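Local atomic coordinates of odorant binding protein (AGAP007287-PA) (Anopheles gambiae, PDB entry 3PM2), a protein that binds hydrophobic odorants and is thought to carry them through the aqueous fluid that bathes the dendrites of olfactory neurons. Residues A[56-61]-A[132-137]; A[23-28]-A[62-67]. One frame throughout, in Å; residues are numbered along the deposited sequence.

Interaction 1 of 2, residues A[56-61]-A[132-137]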
# COMPACT_ATOMS: atom_id res chain seq x y z
N VAL A 56 6.58 5.77 4.03
CA VAL A 56 6.00 4.77 4.92
C VAL A 56 6.26 3.39 4.27
O VAL A 56 6.73 2.47 4.93
CB VAL A 56 4.46 4.99 5.16
CG1 VAL A 56 3.85 3.81 5.91
CG2 VAL A 56 4.18 6.31 5.88
N ALA A 57 5.95 3.27 2.97
CA ALA A 57 6.12 2.01 2.22
C ALA A 57 7.56 1.61 2.06
O ALA A 57 7.87 0.42 2.18
CB ALA A 57 5.45 2.12 0.85
N GLU A 58 8.46 2.57 1.76
CA GLU A 58 9.87 2.21 1.64
C GLU A 58 10.40 1.66 2.98
O GLU A 58 11.16 0.68 2.98
CB GLU A 58 10.70 3.39 1.14
CG GLU A 58 12.17 3.04 0.94
CD GLU A 58 12.93 4.06 0.12
OE1 GLU A 58 12.52 4.30 -1.04
OE2 GLU A 58 13.94 4.59 0.62
N CYS A 59 9.96 2.25 4.10
CA CYS A 59 10.32 1.82 5.46
C CYS A 59 9.88 0.35 5.68
O CYS A 59 10.67 -0.46 6.17
CB CYS A 59 9.69 2.76 6.49
SG CYS A 59 9.95 2.28 8.21
N VAL A 60 8.61 0.02 5.28
CA VAL A 60 8.04 -1.32 5.39
C VAL A 60 8.88 -2.28 4.54
O VAL A 60 9.22 -3.37 5.01
CB VAL A 60 6.55 -1.34 4.96
CG1 VAL A 60 6.06 -2.78 4.79
CG2 VAL A 60 5.66 -0.60 5.96
N MET A 61 9.20 -1.89 3.33
CA MET A 61 9.99 -2.74 2.41
C MET A 61 11.39 -2.97 2.93
O MET A 61 11.88 -4.10 2.90
CB MET A 61 9.96 -2.19 0.99
CG MET A 61 8.56 -2.21 0.36
SD MET A 61 7.96 -3.88 0.07
CE MET A 61 6.59 -3.55 -1.06
N PRO A 132 9.57 5.79 -5.49
CA PRO A 132 8.13 5.44 -5.47
C PRO A 132 7.80 3.96 -5.60
O PRO A 132 6.64 3.60 -5.36
CB PRO A 132 7.56 6.22 -6.65
CG PRO A 132 8.58 7.26 -7.00
CD PRO A 132 9.90 6.61 -6.67
N ILE A 133 8.75 3.10 -6.00
CA ILE A 133 8.40 1.68 -6.21
C ILE A 133 7.74 1.02 -4.99
O ILE A 133 6.74 0.30 -5.16
CB ILE A 133 9.56 0.81 -6.78
CG1 ILE A 133 9.06 -0.54 -7.37
CG2 ILE A 133 10.67 0.57 -5.76
CD1 ILE A 133 7.97 -0.46 -8.51
N SER A 134 8.29 1.23 -3.79
CA SER A 134 7.72 0.56 -2.61
C SER A 134 6.23 0.88 -2.40
O SER A 134 5.43 -0.03 -2.19
CB SER A 134 8.52 0.88 -1.36
OG SER A 134 9.86 0.43 -1.45
N GLY A 135 5.88 2.16 -2.46
CA GLY A 135 4.50 2.62 -2.30
C GLY A 135 3.61 2.15 -3.44
O GLY A 135 2.46 1.79 -3.22
N THR A 136 4.14 2.16 -4.68
CA THR A 136 3.35 1.70 -5.85
C THR A 136 2.87 0.27 -5.60
O THR A 136 1.68 -0.00 -5.74
CB THR A 136 4.20 1.80 -7.12
OG1 THR A 136 4.64 3.15 -7.26
CG2 THR A 136 3.44 1.36 -8.35
N ILE A 137 3.79 -0.62 -5.19
CA ILE A 137 3.46 -2.02 -4.93
C ILE A 137 2.56 -2.20 -3.73
O ILE A 137 1.50 -2.86 -3.83
CB ILE A 137 4.75 -2.92 -4.85
CG1 ILE A 137 5.58 -2.87 -6.18
CG2 ILE A 137 4.41 -4.38 -4.48
CD1 ILE A 137 4.87 -3.48 -7.44
O HOH W 1 10.95 2.66 -2.44
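Ala57 and Glu58 of helix 55-63 pack against Ser134 and Gly135 in the first turn of helix 133-147, a close helix-helix crossing in the buried core. The short segments have axes 7.6 Å apart and cross at 92°, almost perpendicular. Ala57 points its CB at the facing backbone, where Gly135 brings no side chain between the helices: Ala57 CB lies 3.3 Å from Gly135 CA, tighter than usual van der Waals contact. Beside it, Ser134 sets its side chain against the backbone of Glu58, with Ser134 CB 3.5 Å from Glu58 N, while Met61 CG rests 3.5 Å from Ser134 OG. The Met61 chain bends at chi2 (-67°), which sets SD, and beyond it CE lies 4.1 Å from Ile137 CG2, the two side chains crossing at about a right angle. One water bridges the polar ends: it accepts from Ser134 OG at 2.7 Å and donates to Glu58 OE1 at 2.7 Å. The same OE1 also accepts from N of His131, just before 132-137. Cys59, whose CB points away from 132-137, is disulfide-bonded to Cys33 of helix 27-44, one of six such links in this mainly helical odorant-binding protein fold of the C-plus class.

Interaction 2 of 2, residues A[23-28]-A[62-67]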
# COMPACT_ATOMS: atom_id res chain seq x y z
N PHE A 23 -0.97 -10.24 4.58
CA PHE A 23 -0.06 -9.13 4.85
C PHE A 23 1.37 -9.53 4.52
O PHE A 23 1.69 -10.72 4.45
CB PHE A 23 -0.18 -8.67 6.31
CG PHE A 23 0.10 -9.74 7.35
CD1 PHE A 23 1.41 -10.02 7.75
CD2 PHE A 23 -0.94 -10.42 7.96
CE1 PHE A 23 1.66 -11.00 8.71
CE2 PHE A 23 -0.68 -11.40 8.92
CZ PHE A 23 0.61 -11.69 9.29
N LEU A 24 2.23 -8.54 4.38
CA LEU A 24 3.65 -8.71 4.08
C LEU A 24 4.50 -8.37 5.33
O LEU A 24 5.65 -8.79 5.44
CB LEU A 24 3.92 -7.76 2.87
CG LEU A 24 5.15 -6.92 2.71
CD1 LEU A 24 5.32 -6.54 1.27
CD2 LEU A 24 4.99 -5.65 3.42
N VAL A 25 3.92 -7.61 6.28
CA VAL A 25 4.58 -7.15 7.50
C VAL A 25 3.60 -7.24 8.66
O VAL A 25 2.43 -6.97 8.48
CB VAL A 25 5.11 -5.70 7.28
CG1 VAL A 25 5.26 -4.92 8.57
CG2 VAL A 25 6.45 -5.71 6.57
N GLU A 26 4.10 -7.59 9.87
CA GLU A 26 3.29 -7.66 11.08
C GLU A 26 2.84 -6.23 11.46
O GLU A 26 3.61 -5.29 11.24
CB GLU A 26 4.13 -8.28 12.21
CG GLU A 26 3.34 -9.00 13.28
CD GLU A 26 2.46 -10.18 12.88
OE1 GLU A 26 2.98 -11.10 12.21
OE2 GLU A 26 1.28 -10.21 13.30
N PRO A 27 1.60 -6.03 12.01
CA PRO A 27 1.14 -4.67 12.36
C PRO A 27 2.11 -3.79 13.15
O PRO A 27 2.15 -2.59 12.91
CB PRO A 27 -0.13 -4.93 13.17
CG PRO A 27 -0.64 -6.19 12.65
CD PRO A 27 0.55 -7.03 12.29
N SER A 28 2.88 -4.38 14.08
CA SER A 28 3.84 -3.64 14.91
C SER A 28 4.90 -2.95 14.04
O SER A 28 5.14 -1.75 14.20
CB SER A 28 4.48 -4.56 15.95
OG SER A 28 5.66 -4.02 16.51
N ASN A 62 12.00 -1.93 3.52
CA ASN A 62 13.32 -2.04 4.15
C ASN A 62 13.25 -2.94 5.40
O ASN A 62 14.20 -3.70 5.65
CB ASN A 62 13.92 -0.66 4.49
CG ASN A 62 14.56 0.05 3.31
OD1 ASN A 62 15.11 -0.57 2.39
ND2 ASN A 62 14.59 1.38 3.34
N SER A 63 12.12 -2.91 6.15
CA SER A 63 12.01 -3.75 7.35
C SER A 63 12.03 -5.24 7.01
O SER A 63 12.39 -6.05 7.85
CB SER A 63 10.77 -3.40 8.18
OG SER A 63 9.59 -4.01 7.68
N THR A 64 11.66 -5.60 5.77
CA THR A 64 11.59 -6.98 5.27
C THR A 64 12.66 -7.30 4.22
O THR A 64 12.56 -8.34 3.57
CB THR A 64 10.19 -7.25 4.71
OG1 THR A 64 9.83 -6.16 3.86
CG2 THR A 64 9.16 -7.42 5.80
N SER A 65 13.67 -6.41 4.05
CA SER A 65 14.78 -6.52 3.07
C SER A 65 14.28 -6.76 1.62
O SER A 65 14.92 -7.47 0.83
CB SER A 65 15.80 -7.59 3.49
OG SER A 65 16.38 -7.27 4.74
N LEU A 66 13.15 -6.13 1.27
CA LEU A 66 12.57 -6.33 -0.07
C LEU A 66 12.95 -5.25 -1.02
O LEU A 66 12.78 -5.44 -2.22
CB LEU A 66 11.04 -6.43 -0.01
CG LEU A 66 10.45 -7.58 0.82
CD1 LEU A 66 8.96 -7.54 0.74
CD2 LEU A 66 10.90 -8.93 0.28
N TYR A 67 13.44 -4.12 -0.51
CA TYR A 67 13.78 -2.97 -1.35
C TYR A 67 15.28 -2.84 -1.58
O TYR A 67 16.04 -2.93 -0.64
CB TYR A 67 13.20 -1.67 -0.77
CG TYR A 67 13.66 -0.44 -1.52
CD1 TYR A 67 13.20 -0.16 -2.80
CD2 TYR A 67 14.67 0.38 -1.00
CE1 TYR A 67 13.69 0.92 -3.53
CE2 TYR A 67 15.14 1.49 -1.70
CZ TYR A 67 14.65 1.75 -2.97
OH TYR A 67 15.14 2.81 -3.70
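Val25 and Leu24, in the loop that leads into helix 27-44, lean on the C-terminal end of helix 55-63, which closes in a Schellman motif. Ser65, at positive phi (52°), is the C-prime residue there; Thr64, just before it, and Leu66, just after it, both point toward the loop. Two pairs of side chains carry the contact. Val25 and Thr64 both point across it and cross obliquely, methyl against methyl: Val25 CG2 is 3.3 Å from Thr64 CG2, closer than usual for two carbons. Each of these methyls stands anti to its own carbonyl carbon. The other Thr64 branch, OG1, is turned to its own helix end and hydrogen-bonds to the carbonyls of Val60 and Met61, so the methyl is the branch that meets the loop. It also lies 3.8 Å from Leu24 O. Ser63 OG, hydrogen-bonded to Val60 O, lies 3.7 Å from Val25 CG2. Leu24 and Leu66 meet differently, reaching toward each other tip to tip. Leu77 and Tyr81 of helix 74-85 touch Leu24, and Ala76 of that helix touches Leu66. Between the two leucines the contact comes down to one methyl pair, Leu24 CD1 and Leu66 CD1, 3.8 Å apart.

How the interactions relate
Interaction 1 uses residues 56-61 of helix 55-63; interaction 2 uses its last residues and the turn that follows, and their centres lie about 10 Å apart. Interaction 1 is the deeper, with its centre about 7 Å from that of the chain against about 12 Å for interaction 2. A probable hydrogen bond, Leu66 N to Met61 O at 2.9 Å, runs from interaction 2 to interaction 1 and is part of the Schellman closure. Val60 joins the two by packing: Val60 CG1 lies 3.4 Å from Leu24 CD2 and 3.5 Å from Val25 CG2. Tyr67 CD1 comes within 3.7 Å of Ser134 OG. Thus 132-137 packs on the helix itself, 23-28 on its C-terminal end, reaching back to Val60.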